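Local coordinates for protein AtRbcX1 (Arabidopsis thaliana, PDB 4GR2) that acts as a homodimeric chaperone in the assembly of Rubisco in the chloroplast, at residues W93-M96 / K97-F101. The protein carries 2 engineered substitutions. Residues are numbered along the deposited sequence; the frame is centred on the assembly and turned at random.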
loop_
_atom_site.group_PDB
_atom_site.type_symbol
_atom_site.label_atom_id
_atom_site.label_comp_id
_atom_site.label_asym_id
_atom_site.label_seq_id
_atom_site.Cartn_x
_atom_site.Cartn_y
_atom_site.Cartn_z
ATOM N N TRP B 93 13.394 4.704 -2.228
ATOM C CA TRP B 93 12.187 5.165 -2.906
ATOM C C TRP B 93 12.176 4.845 -4.396
ATOM O O TRP B 93 11.245 4.214 -4.887
ATOM C CB TRP B 93 12.000 6.676 -2.687
ATOM C CG TRP B 93 11.548 7.001 -1.283
ATOM C CD1 TRP B 93 12.337 7.281 -0.195
ATOM C CD2 TRP B 93 10.192 7.048 -0.822
ATOM N NE1 TRP B 93 11.546 7.515 0.915
ATOM C CE2 TRP B 93 10.226 7.379 0.550
ATOM C CE3 TRP B 93 8.942 6.853 -1.449
ATOM C CZ2 TRP B 93 9.062 7.506 1.315
ATOM C CZ3 TRP B 93 7.786 6.994 -0.689
ATOM C CH2 TRP B 93 7.854 7.311 0.682
ATOM N N ASP B 94 13.217 5.262 -5.107
ATOM C CA ASP B 94 13.265 5.056 -6.547
ATOM C C ASP B 94 13.377 3.592 -6.949
ATOM O O ASP B 94 12.809 3.172 -7.966
ATOM C CB ASP B 94 14.340 5.918 -7.200
ATOM C CG ASP B 94 13.771 7.219 -7.704
ATOM O OD1 ASP B 94 13.089 7.209 -8.770
ATOM O OD2 ASP B 94 13.971 8.241 -7.013
ATOM N N ASN B 95 14.096 2.815 -6.150
ATOM C CA ASN B 95 14.068 1.374 -6.301
ATOM C C ASN B 95 12.641 0.797 -6.151
ATOM O O ASN B 95 12.226 -0.076 -6.928
ATOM C CB ASN B 95 15.010 0.731 -5.302
ATOM C CG ASN B 95 15.333 -0.695 -5.655
ATOM O OD1 ASN B 95 15.655 -0.998 -6.807
ATOM N ND2 ASN B 95 15.237 -1.595 -4.671
ATOM N N MET B 96 11.897 1.297 -5.166
ATOM C CA MET B 96 10.503 0.879 -4.961
ATOM C C MET B 96 9.685 1.154 -6.220
ATOM O O MET B 96 8.911 0.308 -6.672
ATOM C CB MET B 96 9.859 1.622 -3.771
ATOM C CG MET B 96 8.315 1.408 -3.630
ATOM S SD MET B 96 7.451 2.480 -2.443
ATOM C CE MET B 96 7.798 4.107 -3.155
ATOM N N LYS B 97 9.845 2.360 -6.757
ATOM C CA LYS B 97 9.116 2.782 -7.947
ATOM C C LYS B 97 9.451 1.852 -9.103
ATOM O O LYS B 97 8.559 1.372 -9.783
ATOM C CB LYS B 97 9.477 4.219 -8.323
ATOM C CG LYS B 97 8.807 4.723 -9.598
ATOM C CD LYS B 97 9.320 6.111 -9.965
ATOM C CE LYS B 97 8.364 6.856 -10.884
ATOM N NZ LYS B 97 8.990 8.124 -11.426
ATOM N N ARG B 98 10.744 1.591 -9.296
ATOM C CA ARG B 98 11.219 0.699 -10.343
ATOM C C ARG B 98 10.657 -0.715 -10.255
ATOM O O ARG B 98 10.331 -1.333 -11.265
ATOM C CB ARG B 98 12.733 0.615 -10.300
ATOM C CG ARG B 98 13.308 -0.141 -11.465
ATOM C CD ARG B 98 14.801 -0.299 -11.326
ATOM N NE ARG B 98 15.138 -1.137 -10.177
ATOM C CZ ARG B 98 15.125 -2.466 -10.195
ATOM N NH1 ARG B 98 14.779 -3.116 -11.302
ATOM N NH2 ARG B 98 15.456 -3.146 -9.102
ATOM N N LEU B 99 10.588 -1.242 -9.044
ATOM C CA LEU B 99 10.037 -2.568 -8.816
ATOM C C LEU B 99 8.524 -2.626 -9.095
ATOM O O LEU B 99 8.000 -3.653 -9.547
ATOM C CB LEU B 99 10.329 -3.008 -7.382
ATOM C CG LEU B 99 11.793 -3.315 -7.093
ATOM C CD1 LEU B 99 11.949 -3.829 -5.677
ATOM C CD2 LEU B 99 12.285 -4.342 -8.086
ATOM N N ALA B 100 7.834 -1.530 -8.811
ATOM C CA ALA B 100 6.390 -1.464 -9.013
ATOM C C ALA B 100 6.095 -1.464 -10.501
ATOM O O ALA B 100 5.127 -2.087 -10.959
ATOM C CB ALA B 100 5.818 -0.214 -8.369
ATOM N N PHE B 101 6.934 -0.762 -11.254
ATOM C CA PHE B 101 6.809 -0.720 -12.705
ATOM C C PHE B 101 7.081 -2.103 -13.253
ATOM O O PHE B 101 6.376 -2.592 -14.154
ATOM C CB PHE B 101 7.816 0.265 -13.313
ATOM C CG PHE B 101 7.372 1.695 -13.267
ATOM C CD1 PHE B 101 6.098 2.037 -12.843
ATOM C CD2 PHE B 101 8.222 2.706 -13.660
ATOM C CE1 PHE B 101 5.688 3.373 -12.802
ATOM C CE2 PHE B 101 7.816 4.039 -13.634
ATOM C CZ PHE B 101 6.555 4.370 -13.208
#
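Asn95 and Arg98 meet one turn apart at the start of helix 93-118, a local contact along the last helix of this all-helical chain and a worked example of how neighbouring turns are joined by both backbone and side chain. Four successive i to i+4 bonds carry the backbone, from Lys97 N to Trp93 O (3.0 Å) through to Ala100 N to Met96 O. Over this frame Asn95 holds its amide anti to the backbone N (chi1 -163°), and Arg98, bent at chi3 (65°), brings the edge of its guanidinium round to it. NH2 of Arg98 bonds OD1 of Asn95 at 3.1 Å, nearly in the guanidinium plane, while Arg98 NE adds a weak bond to the same oxygen at 3.4 Å. An alanine in place of Asn95 would remove that shared acceptor and is likely to leave the guanidinium freer to turn. The setting is the RbcX homodimer, in which this first part of the helix packs on the second subunit: Met96 lies on Ala15 and Leu99 on Ala16 of that chain. Asp94 and Lys97 run side by side, OD1 of Asp94 4.1 Å from CD of Lys97, yet the charged ends stay apart, with NZ of Lys97 5.0 Å from OD1 of Asp94. The Lys97 ammonium instead makes a cation-pi contact with Trp93 of the second subunit, and Trp93 here receives Lys97 of that subunit in return.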